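Local coordinates for protein probable O-methyltransferase (Mycobacterium tuberculosis, PDB 6JCL) that catalyses the divalent-metal-dependent transfer of a methyl group from S-adenosyl-L-methionine to catechol-like compounds, and works as a homodimer, at residues Ile42-Gln48 against Thr205-Lys209; Arg169-Leu174 against Asp181-Arg186. One frame throughout, in Å; residues are numbered along the deposited sequence.

Contact 1 of 2, residues Ile42-Gln48 against Thr205-Lys209. With SAH (S-adenosyl-L-homocysteine), chain I.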
ATOM      1  N   ILE A  42     -16.282  10.586  -7.845  1.00 19.71           N
ATOM      2  CA  ILE A  42     -15.712   9.241  -7.781  1.00 18.46           C
ATOM      3  C   ILE A  42     -14.188   9.270  -7.682  1.00 15.93           C
ATOM      4  O   ILE A  42     -13.521   8.282  -7.990  1.00 18.47           O
ATOM      5  CB  ILE A  42     -16.157   8.401  -8.992  1.00 17.98           C
ATOM      6  CG1 ILE A  42     -15.613   8.997 -10.297  1.00 22.74           C
ATOM      7  CG2 ILE A  42     -17.728   8.228  -9.017  1.00 19.29           C
ATOM      8  CD1 ILE A  42     -15.898   8.128 -11.554  1.00 24.92           C
ATOM      9  N   ALA A  43     -13.631  10.407  -7.279  1.00 17.76           N
ATOM     10  CA  ALA A  43     -12.196  10.542  -7.093  1.00 18.94           C
ATOM     11  C   ALA A  43     -11.703   9.659  -5.957  1.00 19.50           C
ATOM     12  O   ALA A  43     -12.471   9.224  -5.092  1.00 18.04           O
ATOM     13  CB  ALA A  43     -11.851  12.000  -6.777  1.00 19.80           C
ATOM     14  N   VAL A  44     -10.388   9.420  -5.940  1.00 19.47           N
ATOM     15  CA  VAL A  44      -9.814   8.698  -4.809  1.00 17.96           C
ATOM     16  C   VAL A  44     -10.122   9.465  -3.525  1.00 16.72           C
ATOM     17  O   VAL A  44     -10.231  10.694  -3.516  1.00 18.85           O
ATOM     18  CB  VAL A  44      -8.293   8.497  -4.958  1.00 20.66           C
ATOM     19  CG1 VAL A  44      -7.992   7.550  -6.098  1.00 22.33           C
ATOM     20  CG2 VAL A  44      -7.569   9.828  -5.139  1.00 16.84           C
ATOM     21  N   SER A  45     -10.277   8.726  -2.426  1.00 18.86           N
ATOM     22  CA  SER A  45     -10.400   9.379  -1.140  1.00 18.94           C
ATOM     23  C   SER A  45      -9.061  10.002  -0.761  1.00 17.42           C
ATOM     24  O   SER A  45      -8.023   9.719  -1.364  1.00 19.03           O
ATOM     25  CB  SER A  45     -10.814   8.377  -0.076  1.00 18.98           C
ATOM     26  OG  SER A  45      -9.726   7.494   0.158  1.00 18.85           O
ATOM     27  N   ALA A  46      -9.083  10.835   0.274  1.00 16.28           N
ATOM     28  CA  ALA A  46      -7.836  11.486   0.679  1.00 17.86           C
ATOM     29  C   ALA A  46      -6.799  10.469   1.157  1.00 19.58           C
ATOM     30  O   ALA A  46      -5.611  10.609   0.852  1.00 17.85           O
ATOM     31  CB  ALA A  46      -8.107  12.535   1.761  1.00 19.37           C
ATOM     32  N   GLN A  47      -7.212   9.447   1.924  1.00 16.35           N
ATOM     33  CA  GLN A  47      -6.224   8.454   2.367  1.00 15.22           C
ATOM     34  C   GLN A  47      -5.645   7.679   1.182  1.00 16.11           C
ATOM     35  O   GLN A  47      -4.443   7.347   1.159  1.00 16.85           O
ATOM     36  CB  GLN A  47      -6.851   7.477   3.377  1.00 20.23           C
ATOM     37  CG  GLN A  47      -7.353   8.118   4.706  1.00 16.28           C
ATOM     38  CD  GLN A  47      -6.309   8.988   5.398  1.00 20.88           C
ATOM     39  OE1 GLN A  47      -5.251   8.508   5.818  1.00 21.03           O
ATOM     40  NE2 GLN A  47      -6.612  10.280   5.537  1.00 22.75           N
ATOM     41  N   GLN A  48      -6.497   7.360   0.203  1.00 15.75           N
ATOM     42  CA  GLN A  48      -6.054   6.654  -0.990  1.00 17.05           C
ATOM     43  C   GLN A  48      -5.113   7.512  -1.819  1.00 18.56           C
ATOM     44  O   GLN A  48      -4.088   7.027  -2.318  1.00 17.72           O
ATOM     45  CB  GLN A  48      -7.263   6.245  -1.830  1.00 18.58           C
ATOM     46  CG  GLN A  48      -8.147   5.229  -1.169  1.00 18.63           C
ATOM     47  CD  GLN A  48      -9.446   5.024  -1.942  1.00 21.37           C
ATOM     48  OE1 GLN A  48      -9.819   5.845  -2.778  1.00 23.35           O
ATOM     49  NE2 GLN A  48     -10.140   3.928  -1.654  1.00 22.07           N
ATOM     50  N   THR A 205     -10.169  -2.935   0.645  1.00 14.08           N
ATOM     51  CA  THR A 205     -10.236  -1.724   1.458  1.00 14.34           C
ATOM     52  C   THR A 205     -11.678  -1.382   1.779  1.00 14.25           C
ATOM     53  O   THR A 205     -12.612  -1.795   1.082  1.00 15.52           O
ATOM     54  CB  THR A 205      -9.586  -0.515   0.771  1.00 17.89           C
ATOM     55  OG1 THR A 205     -10.280  -0.192  -0.444  1.00 17.89           O
ATOM     56  CG2 THR A 205      -8.103  -0.811   0.471  1.00 16.78           C
ATOM     57  N   VAL A 206     -11.848  -0.622   2.853  1.00 14.46           N
ATOM     58  CA  VAL A 206     -13.120   0.019   3.158  1.00 15.05           C
ATOM     59  C   VAL A 206     -12.810   1.463   3.524  1.00 14.89           C
ATOM     60  O   VAL A 206     -11.649   1.855   3.680  1.00 15.35           O
ATOM     61  CB  VAL A 206     -13.902  -0.685   4.292  1.00 16.77           C
ATOM     62  CG1 VAL A 206     -14.448  -2.050   3.798  1.00 15.46           C
ATOM     63  CG2 VAL A 206     -13.018  -0.870   5.537  1.00 15.54           C
ATOM     64  N   GLY A 207     -13.855   2.249   3.656  1.00 16.82           N
ATOM     65  CA  GLY A 207     -13.700   3.658   3.987  1.00 16.64           C
ATOM     66  C   GLY A 207     -14.867   4.453   3.425  1.00 15.63           C
ATOM     67  O   GLY A 207     -15.974   3.939   3.301  1.00 19.35           O
ATOM     68  N   ARG A 208     -14.573   5.707   3.074  0.51 16.17           N
ATOM     69  CA  ARG A 208     -15.607   6.590   2.538  0.51 18.73           C
ATOM     70  C   ARG A 208     -16.284   5.983   1.317  0.51 18.98           C
ATOM     71  O   ARG A 208     -17.492   6.159   1.117  0.51 21.05           O
ATOM     72  CB  ARG A 208     -14.992   7.944   2.186  0.51 22.46           C
ATOM     73  CG  ARG A 208     -15.999   9.028   1.829  0.51 32.78           C
ATOM     74  CD  ARG A 208     -15.270  10.359   1.698  0.51 32.66           C
ATOM     75  NE  ARG A 208     -14.003  10.293   2.419  0.51 28.80           N
ATOM     76  CZ  ARG A 208     -13.787  10.831   3.613  0.51 21.96           C
ATOM     77  NH1 ARG A 208     -12.614  10.685   4.186  0.51 28.91           N
ATOM     78  NH2 ARG A 208     -14.749  11.494   4.243  0.51 35.49           N
ATOM     79  N   LYS A 209     -15.524   5.274   0.482  1.00 16.19           N
ATOM     80  CA  LYS A 209     -16.041   4.800  -0.794  1.00 17.24           C
ATOM     81  C   LYS A 209     -16.613   3.385  -0.741  1.00 20.74           C
ATOM     82  O   LYS A 209     -17.024   2.861  -1.781  1.00 23.96           O
ATOM     83  CB  LYS A 209     -14.941   4.898  -1.864  1.00 17.06           C
ATOM     84  CG  LYS A 209     -14.439   6.344  -2.040  1.00 18.83           C
ATOM     85  CD  LYS A 209     -13.351   6.416  -3.116  1.00 17.95           C
ATOM     86  CE  LYS A 209     -13.910   5.991  -4.451  1.00 16.62           C
ATOM     87  NZ  LYS A 209     -12.920   6.261  -5.573  1.00 20.69           N
TER
HETATM   88  N   SAH I 301      -8.233   8.817 -11.195  1.00 17.72           N
HETATM   89  CA  SAH I 301      -9.289   9.797 -10.896  1.00 17.33           C
HETATM   90  CB  SAH I 301     -10.650   9.216 -11.267  1.00 15.62           C
HETATM   91  CG  SAH I 301     -10.740   8.680 -12.693  1.00 17.46           C
HETATM   92  SD  SAH I 301     -12.472   8.353 -13.111  1.00 18.27           S
HETATM   93  C   SAH I 301      -9.267  10.200  -9.428  1.00 19.50           C
HETATM   94  O   SAH I 301      -9.294  11.384  -9.072  1.00 20.33           O
HETATM   95  OXT SAH I 301      -9.184   9.320  -8.581  1.00 18.49           O
HETATM   96  C5' SAH I 301     -12.169   7.554 -14.706  1.00 17.28           C
HETATM   97  C4' SAH I 301     -11.771   8.528 -15.818  1.00 18.37           C
HETATM   98  O4' SAH I 301     -11.371   7.760 -16.935  1.00 19.40           O
HETATM   99  C3' SAH I 301     -12.905   9.429 -16.325  1.00 22.17           C
HETATM  100  O3' SAH I 301     -12.463  10.786 -16.278  1.00 23.25           O
HETATM  101  C2' SAH I 301     -13.143   8.995 -17.762  1.00 22.18           C
HETATM  102  O2' SAH I 301     -13.593  10.034 -18.623  1.00 19.78           O
HETATM  103  C1' SAH I 301     -11.777   8.405 -18.123  1.00 19.44           C
HETATM  104  N9  SAH I 301     -11.781   7.458 -19.249  1.00 19.51           N
HETATM  105  C8  SAH I 301     -12.749   6.518 -19.540  1.00 20.70           C
HETATM  106  N7  SAH I 301     -12.352   5.860 -20.652  1.00 19.75           N
HETATM  107  C5  SAH I 301     -11.155   6.359 -21.051  1.00 22.91           C
HETATM  108  C6  SAH I 301     -10.333   6.048 -22.133  1.00 23.46           C
HETATM  109  N6  SAH I 301     -10.663   5.098 -23.015  1.00 22.74           N
HETATM  110  N1  SAH I 301      -9.153   6.740 -22.275  1.00 21.69           N
HETATM  111  C2  SAH I 301      -8.806   7.746 -21.385  1.00 23.80           C
HETATM  112  N3  SAH I 301      -9.627   8.063 -20.324  1.00 20.33           N
HETATM  113  C4  SAH I 301     -10.789   7.365 -20.175  1.00 22.17           C
HETATM  114  O   HOH W   1     -10.124   9.224   3.011  1.00 22.48           O
HETATM  115  O   HOH W   2     -10.753   4.653  -5.257  1.00 19.33           O
HETATM  116  O   HOH W   3      -8.780   2.446   0.080  1.00 28.66           O

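Contact 2 of 2, residues Arg169-Leu174 against Asp181-Arg186. With SR (strontium ion), chain L.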
ATOM      1  N   ARG A 169     -14.888  -4.320  -5.895  1.00 14.83           N
ATOM      2  CA  ARG A 169     -16.273  -3.971  -6.217  1.00 15.35           C
ATOM      3  C   ARG A 169     -17.262  -4.685  -5.287  1.00 18.41           C
ATOM      4  O   ARG A 169     -18.201  -5.360  -5.724  1.00 16.28           O
ATOM      5  CB  ARG A 169     -16.588  -4.269  -7.697  1.00 17.08           C
ATOM      6  CG  ARG A 169     -15.702  -3.479  -8.708  1.00 18.98           C
ATOM      7  CD  ARG A 169     -15.657  -1.961  -8.405  1.00 16.19           C
ATOM      8  NE  ARG A 169     -17.029  -1.478  -8.249  1.00 18.08           N
ATOM      9  CZ  ARG A 169     -17.494  -0.784  -7.214  1.00 20.40           C
ATOM     10  NH1 ARG A 169     -16.692  -0.419  -6.225  1.00 18.18           N
ATOM     11  NH2 ARG A 169     -18.803  -0.481  -7.167  1.00 19.46           N
ATOM     12  N   GLY A 170     -17.057  -4.509  -3.981  1.00 17.10           N
ATOM     13  CA  GLY A 170     -18.001  -5.058  -3.014  1.00 17.35           C
ATOM     14  C   GLY A 170     -18.145  -6.565  -3.042  1.00 19.23           C
ATOM     15  O   GLY A 170     -19.200  -7.085  -2.675  1.00 18.35           O
ATOM     16  N   GLY A 171     -17.098  -7.282  -3.451  1.00 16.46           N
ATOM     17  CA  GLY A 171     -17.145  -8.720  -3.565  1.00 17.01           C
ATOM     18  C   GLY A 171     -17.772  -9.223  -4.841  1.00 19.90           C
ATOM     19  O   GLY A 171     -17.877 -10.443  -5.017  1.00 20.07           O
ATOM     20  N   GLY A 172     -18.203  -8.319  -5.727  1.00 18.65           N
ATOM     21  CA  GLY A 172     -18.854  -8.724  -6.958  1.00 19.48           C
ATOM     22  C   GLY A 172     -17.972  -9.541  -7.875  1.00 18.61           C
ATOM     23  O   GLY A 172     -18.483 -10.185  -8.790  1.00 19.29           O
ATOM     24  N   ILE A 173     -16.651  -9.503  -7.675  1.00 17.66           N
ATOM     25  CA  ILE A 173     -15.758 -10.326  -8.480  1.00 21.08           C
ATOM     26  C   ILE A 173     -15.996 -11.807  -8.244  1.00 26.83           C
ATOM     27  O   ILE A 173     -15.557 -12.630  -9.049  1.00 23.20           O
ATOM     28  CB  ILE A 173     -14.272  -9.994  -8.204  1.00 18.35           C
ATOM     29  CG1 ILE A 173     -13.948 -10.119  -6.718  1.00 16.69           C
ATOM     30  CG2 ILE A 173     -13.911  -8.584  -8.706  1.00 17.56           C
ATOM     31  CD1 ILE A 173     -12.407 -10.184  -6.437  1.00 19.13           C
ATOM     32  N   LEU A 174     -16.717 -12.166  -7.181  1.00 18.58           N
ATOM     33  CA  LEU A 174     -17.067 -13.563  -6.914  1.00 19.49           C
ATOM     34  C   LEU A 174     -18.465 -13.919  -7.412  1.00 25.70           C
ATOM     35  O   LEU A 174     -18.855 -15.088  -7.341  1.00 28.04           O
ATOM     36  CB  LEU A 174     -16.977 -13.863  -5.414  1.00 27.61           C
ATOM     37  CG  LEU A 174     -15.593 -14.173  -4.821  1.00 33.59           C
ATOM     38  CD1 LEU A 174     -14.499 -13.385  -5.475  1.00 33.23           C
ATOM     39  CD2 LEU A 174     -15.595 -13.972  -3.316  1.00 30.66           C
ATOM     40  N   ASP A 181     -18.004  -3.583 -14.147  1.00 17.46           N
ATOM     41  CA  ASP A 181     -16.750  -3.330 -13.434  1.00 16.68           C
ATOM     42  C   ASP A 181     -16.312  -4.519 -12.591  1.00 16.52           C
ATOM     43  O   ASP A 181     -15.106  -4.748 -12.439  1.00 17.15           O
ATOM     44  CB  ASP A 181     -16.876  -2.055 -12.576  1.00 16.24           C
ATOM     45  CG  ASP A 181     -18.206  -2.006 -11.813  1.00 23.85           C
ATOM     46  OD1 ASP A 181     -19.217  -1.621 -12.467  1.00 50.78           O
ATOM     47  OD2 ASP A 181     -18.261  -2.346 -10.622  1.00 40.08           O
ATOM     48  N   ALA A 182     -17.250  -5.335 -12.113  1.00 16.93           N
ATOM     49  CA  ALA A 182     -16.860  -6.537 -11.384  1.00 16.95           C
ATOM     50  C   ALA A 182     -16.336  -7.630 -12.321  1.00 17.40           C
ATOM     51  O   ALA A 182     -15.333  -8.283 -12.021  1.00 17.26           O
ATOM     52  CB  ALA A 182     -18.050  -7.029 -10.553  1.00 17.37           C
ATOM     53  N   VAL A 183     -16.975  -7.817 -13.473  1.00 18.05           N
ATOM     54  CA  VAL A 183     -16.460  -8.767 -14.459  1.00 18.60           C
ATOM     55  C   VAL A 183     -15.053  -8.373 -14.899  1.00 18.19           C
ATOM     56  O   VAL A 183     -14.142  -9.210 -14.967  1.00 18.35           O
ATOM     57  CB  VAL A 183     -17.420  -8.855 -15.654  1.00 19.45           C
ATOM     58  CG1 VAL A 183     -16.766  -9.629 -16.778  1.00 20.04           C
ATOM     59  CG2 VAL A 183     -18.709  -9.568 -15.239  1.00 20.11           C
ATOM     60  N   ALA A 184     -14.859  -7.089 -15.207  1.00 17.78           N
ATOM     61  CA  ALA A 184     -13.542  -6.618 -15.625  1.00 17.49           C
ATOM     62  C   ALA A 184     -12.516  -6.784 -14.511  1.00 19.31           C
ATOM     63  O   ALA A 184     -11.365  -7.181 -14.756  1.00 19.07           O
ATOM     64  CB  ALA A 184     -13.616  -5.144 -16.056  1.00 17.24           C
ATOM     65  N   ALA A 185     -12.908  -6.478 -13.271  1.00 17.36           N
ATOM     66  CA  ALA A 185     -11.963  -6.604 -12.167  1.00 16.36           C
ATOM     67  C   ALA A 185     -11.523  -8.052 -11.978  1.00 17.76           C
ATOM     68  O   ALA A 185     -10.347  -8.323 -11.731  1.00 16.36           O
ATOM     69  CB  ALA A 185     -12.590  -6.072 -10.880  1.00 16.42           C
ATOM     70  N   ARG A 186     -12.456  -8.995 -12.054  0.50 16.94           N
ATOM     71  CA  ARG A 186     -12.075 -10.391 -11.882  0.50 17.48           C
ATOM     72  C   ARG A 186     -11.104 -10.832 -12.970  0.50 20.13           C
ATOM     73  O   ARG A 186     -10.107 -11.507 -12.685  0.50 18.46           O
ATOM     74  CB  ARG A 186     -13.322 -11.281 -11.874  0.50 18.24           C
ATOM     75  CG  ARG A 186     -13.019 -12.768 -11.739  0.50 18.85           C
ATOM     76  CD  ARG A 186     -14.303 -13.597 -11.868  0.50 19.96           C
ATOM     77  NE  ARG A 186     -14.072 -15.036 -11.801  0.50 20.49           N
ATOM     78  CZ  ARG A 186     -14.078 -15.738 -10.673  0.50 20.67           C
ATOM     79  NH1 ARG A 186     -13.872 -17.048 -10.701  0.50 28.49           N
ATOM     80  NH2 ARG A 186     -14.277 -15.128  -9.511  0.50 20.04           N
TER
HETATM   81 SR    SR L 304     -20.945  -2.309 -10.804  0.85 16.99          SR

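Contact 1 of 2, residues Ile42-Gln48 against Thr205-Lys209
Lys209, which follows strand 198-206 in the chain, reaches Ile42 and Ala43 in the loop before helix 46-58, a cofactor-binding loop of this class I (Rossmann-like) methyltransferase. From CB the chain leaves beside the backbone N (chi1 -59°); CB and CG serve as a spacer, and CD is the first atom to come close, passing Gln48 OE1 at 3.6 Å and also lying against the carbonyl oxygen of Ala43. A bend at chi3 (62°) then turns CE past that same oxygen and delivers NZ to two successive carbonyls, Ile42 O at 3.2 Å and Ala43 O at 3.0 Å. In both bonds the ammonium sits well above the carbonyl plane, so one charged group straps two neighbouring peptides from over their faces. A third partner is water 2, which donates in turn to Gln48 OE1. The same loop binds S-adenosyl-L-homocysteine, the product left by the methyl donor: Val44 N donates to SAH OXT at 2.9 Å, Ala43 CB borders the carboxylate, and Ile42 CD1 approaches the sulfur SD. In one of its two conformers Arg208 shares water 1 with Gln47 N, although its charge is paired chiefly with Asp17 of helix 9-21. On the helix side, Ser45 is the N-cap, and it forms a capping box with Gln48, each side chain accepting from the other's backbone N-H. Gln48 OE1 is thus held by Ser45 N and water 2, while Gln48 N donates to Ser45 OG at 3.2 Å.

Contact 2 of 2, residues Arg169-Leu174 against Asp181-Arg186
Arg169 and Asp181 meet with their side chains at about a right angle, and the guanidinium and carboxylate planes are turned 45° apart. A single N-H makes the salt bridge: Arg169 NE donates to Asp181 OD2 over 2.8 Å, at 158°. The oxygen lies in the guanidinium plane, whereas the nitrogen approaches from above the plane of the carboxylate. Bends at chi2 and chi3 curl the arginine chain round OD2, with CG and CD both close to that oxygen, and Arg169 NH1 pairs separately with Asp212. Asp181 also binds strontium through both carboxylate oxygens, OD1 at 2.5 Å and OD2 at 2.7 Å, and Asp179 shares the ion. OD2 thus lies between two positive partners, which would probably favour the charged carboxylate. The contact folds the loop after strand 160-165, which includes a short 3-10 segment at 172-174, back onto the first turns of helix 180-194. Gly172 offers its backbone to the helix, where Ala182 CB rests on Gly172 O at 3.6 Å. Alongside it, Ile173 sets CG2 against the helix: this methyl touches Ala185 CB at 3.6 Å and also the carbonyl oxygen of Ala182. Farther along, Arg186, in one of its two conformers, runs past Ile173 O. With CG anti to the backbone N (chi1 178°) and an extended chain as far as NE, its CB, CG and CD all pass that oxygen before Arg186 NH2 returns to Ile173 O in a 2.8 Å hydrogen bond. Val12 of the second subunit packs on Ile173 and Leu174, and Phe15 of the same neighbouring subunit packs on Arg186.

Overall arrangement
Both halves of contact 2 fall between the two segments of contact 1 in the sequence: residues 42-48 come first, 169-174 and 181-186 follow, and helix 180-194 then leads into strand 198-206 and residues 205-209. The centres lie about 17 Å apart, the nearest atoms about 6 Å. Asp212, at the start of strand 212-219, joins them, pairing through its backbone with Thr205 and through its carboxylate with Arg169. Contact 1 supplies Ile42, Ala43 and Val44 of the SAH pocket; the strontium at Asp179 and Asp181 in contact 2 is distinct from that at Asp139, Asp165 and Asn166, the experimentally established divalent-metal site. Both reach the second subunit, contact 1 through edge strand 198-206, which continues the sheet across the dimer.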